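Local coordinates for PPR (Rhodospirillum centenum, PDB 1MZU), which senses light as the photoactive yellow protein domain of a sensor histidine kinase, carrying a 4'-hydroxycinnamic acid chromophore and probably controlling histidine phosphorylation in the full-length protein, at residues V110-Q115 against Y123-R128. Numbering follows the deposited sequence.
Sequences VQIRMQ and YWIFVR
V110, just before the first paired residues, sets CG1 3.7 Å from V127 CG1, both beta-branched and suited to buried strands; the side chain of V127 is about 6 Å from the bound 4'-hydroxycinnamic acid. Polar Q111, partly exposed, forms a hydrogen-bonded pair with R128, R128 N reaching Q111 O at 3.0 Å; their side chains cross at about a right angle, R128 CG 3.8 Å from Q111 CB. A bend at chi3 (83°) turns NE out of the extended line, and R128 NH2 lies over 110-115, 3.6 Å from R113 CB; an alanine in place of R128 would probably leave CB of Q111 and of R113 without the cover of its CG and guanidinium. I112, branched and apolar, shares the buried face with V127 and I125, its CD1 against V127 CG2. R113, partly exposed on the other face, pairs with F126; its charge reaches D94 in a salt bridge while CB and CG lie by R128 and F126. Flexible M114, bent at its thioether, brings CE to 3.7 Å from I125 CG1. Q115 O accepts W124 N at 2.8 Å, and Q115 CG and CD lie at the edge of the F126 ring, amide and ring planes 82° apart. This hairpin supplies two inner strands of the five-stranded antiparallel PAS sheet, 123-128 in the middle: 110-115 bonds onward to strand 94-102 and 123-128 to strand 34-39, while F80 and F84 of helix 78-89 pack on M114.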
loop_
_atom_site.group_PDB
_atom_site.type_symbol
_atom_site.label_atom_id
_atom_site.label_comp_id
_atom_site.label_asym_id
_atom_site.label_seq_id
_atom_site.Cartn_x
_atom_site.Cartn_y
_atom_site.Cartn_z
ATOM N N VAL A 110 -1.825 9.485 8.146
ATOM C CA VAL A 110 -1.553 9.491 6.695
ATOM C C VAL A 110 -2.817 9.673 5.845
ATOM O O VAL A 110 -3.925 9.509 6.331
ATOM C CB VAL A 110 -0.873 8.162 6.205
ATOM C CG1 VAL A 110 0.545 8.048 6.702
ATOM C CG2 VAL A 110 -1.671 6.926 6.651
ATOM N N GLN A 111 -2.622 10.043 4.581
ATOM C CA GLN A 111 -3.700 10.188 3.598
ATOM C C GLN A 111 -3.357 9.063 2.612
ATOM O O GLN A 111 -2.198 8.909 2.218
ATOM C CB GLN A 111 -3.655 11.536 2.864
ATOM C CG GLN A 111 -3.201 12.773 3.659
ATOM C CD GLN A 111 -4.252 13.351 4.587
ATOM O OE1 GLN A 111 -4.140 13.249 5.817
ATOM N NE2 GLN A 111 -5.263 14.004 4.007
ATOM N N ILE A 112 -4.348 8.251 2.257
ATOM C CA ILE A 112 -4.135 7.111 1.359
ATOM C C ILE A 112 -4.837 7.353 0.030
ATOM O O ILE A 112 -5.946 7.870 0.001
ATOM C CB ILE A 112 -4.688 5.780 2.003
ATOM C CG1 ILE A 112 -4.031 5.500 3.363
ATOM C CG2 ILE A 112 -4.556 4.581 1.051
ATOM C CD1 ILE A 112 -2.535 5.237 3.345
ATOM N N ARG A 113 -4.181 6.956 -1.055
ATOM C CA ARG A 113 -4.713 7.052 -2.411
ATOM C C ARG A 113 -4.503 5.674 -3.032
ATOM O O ARG A 113 -3.365 5.222 -3.167
ATOM C CB ARG A 113 -3.987 8.141 -3.223
ATOM C CG ARG A 113 -4.366 8.235 -4.724
ATOM C CD ARG A 113 -5.815 8.675 -4.965
ATOM N NE ARG A 113 -6.200 8.493 -6.368
ATOM C CZ ARG A 113 -7.266 9.041 -6.950
ATOM N NH1 ARG A 113 -8.093 9.823 -6.268
ATOM N NH2 ARG A 113 -7.492 8.823 -8.239
ATOM N N MET A 114 -5.604 5.013 -3.379
ATOM C CA MET A 114 -5.584 3.674 -3.989
ATOM C C MET A 114 -6.080 3.734 -5.427
ATOM O O MET A 114 -7.084 4.391 -5.696
ATOM C CB MET A 114 -6.503 2.718 -3.223
ATOM C CG MET A 114 -6.038 2.305 -1.853
ATOM S SD MET A 114 -7.028 0.950 -1.216
ATOM C CE MET A 114 -5.813 -0.205 -1.065
ATOM N N GLN A 115 -5.390 3.040 -6.333
ATOM C CA GLN A 115 -5.752 2.996 -7.759
ATOM C C GLN A 115 -5.130 1.839 -8.543
ATOM O O GLN A 115 -4.209 1.183 -8.057
ATOM C CB GLN A 115 -5.464 4.335 -8.474
ATOM C CG GLN A 115 -4.034 4.867 -8.360
ATOM C CD GLN A 115 -3.856 6.164 -9.126
ATOM O OE1 GLN A 115 -4.013 7.256 -8.574
ATOM N NE2 GLN A 115 -3.527 6.050 -10.407
ATOM N N TYR A 123 -2.096 -3.346 -8.571
ATOM C CA TYR A 123 -2.722 -2.169 -7.961
ATOM C C TYR A 123 -1.735 -1.374 -7.118
ATOM O O TYR A 123 -0.818 -1.936 -6.521
ATOM C CB TYR A 123 -3.907 -2.593 -7.073
ATOM C CG TYR A 123 -4.938 -3.453 -7.767
ATOM C CD1 TYR A 123 -4.846 -4.867 -7.730
ATOM C CD2 TYR A 123 -5.964 -2.870 -8.541
ATOM C CE1 TYR A 123 -5.751 -5.684 -8.463
ATOM C CE2 TYR A 123 -6.883 -3.684 -9.280
ATOM C CZ TYR A 123 -6.762 -5.084 -9.236
ATOM O OH TYR A 123 -7.623 -5.879 -9.960
ATOM N N TRP A 124 -1.987 -0.075 -7.015
ATOM C CA TRP A 124 -1.139 0.841 -6.269
ATOM C C TRP A 124 -1.777 1.427 -5.031
ATOM O O TRP A 124 -2.977 1.717 -5.007
ATOM C CB TRP A 124 -0.707 2.009 -7.150
ATOM C CG TRP A 124 0.312 1.675 -8.167
ATOM C CD1 TRP A 124 0.106 1.510 -9.494
ATOM C CD2 TRP A 124 1.703 1.449 -7.939
ATOM N NE1 TRP A 124 1.280 1.179 -10.127
ATOM C CE2 TRP A 124 2.284 1.138 -9.196
ATOM C CE3 TRP A 124 2.525 1.482 -6.794
ATOM C CZ2 TRP A 124 3.661 0.851 -9.344
ATOM C CZ3 TRP A 124 3.896 1.196 -6.934
ATOM C CH2 TRP A 124 4.448 0.887 -8.206
ATOM N N ILE A 125 -0.943 1.607 -4.014
ATOM C CA ILE A 125 -1.341 2.189 -2.740
ATOM C C ILE A 125 -0.301 3.292 -2.468
ATOM O O ILE A 125 0.894 2.997 -2.311
ATOM C CB ILE A 125 -1.323 1.139 -1.571
ATOM C CG1 ILE A 125 -2.182 -0.087 -1.919
ATOM C CG2 ILE A 125 -1.807 1.803 -0.265
ATOM C CD1 ILE A 125 -1.974 -1.330 -1.043
ATOM N N PHE A 126 -0.752 4.550 -2.468
ATOM C CA PHE A 126 0.113 5.702 -2.208
ATOM C C PHE A 126 -0.129 6.216 -0.810
ATOM O O PHE A 126 -1.274 6.333 -0.366
ATOM C CB PHE A 126 -0.099 6.812 -3.242
ATOM C CG PHE A 126 0.210 6.389 -4.646
ATOM C CD1 PHE A 126 1.515 6.007 -4.999
ATOM C CD2 PHE A 126 -0.806 6.326 -5.616
ATOM C CE1 PHE A 126 1.819 5.560 -6.304
ATOM C CE2 PHE A 126 -0.525 5.882 -6.933
ATOM C CZ PHE A 126 0.801 5.494 -7.278
ATOM N N VAL A 127 0.956 6.510 -0.103
ATOM C CA VAL A 127 0.880 6.947 1.300
ATOM C C VAL A 127 1.542 8.321 1.500
ATOM O O VAL A 127 2.723 8.485 1.211
ATOM C CB VAL A 127 1.602 5.884 2.215
ATOM C CG1 VAL A 127 1.521 6.242 3.676
ATOM C CG2 VAL A 127 1.028 4.485 2.009
ATOM N N ARG A 128 0.801 9.297 2.017
ATOM C CA ARG A 128 1.413 10.596 2.254
ATOM C C ARG A 128 1.297 11.154 3.660
ATOM O O ARG A 128 0.225 11.100 4.267
ATOM C CB ARG A 128 1.044 11.635 1.179
ATOM C CG ARG A 128 -0.414 11.996 1.023
ATOM C CD ARG A 128 -0.630 12.957 -0.155
ATOM N NE ARG A 128 -0.720 12.249 -1.437
ATOM C CZ ARG A 128 -1.800 11.598 -1.876
ATOM N NH1 ARG A 128 -2.910 11.555 -1.145
ATOM N NH2 ARG A 128 -1.764 10.971 -3.045
#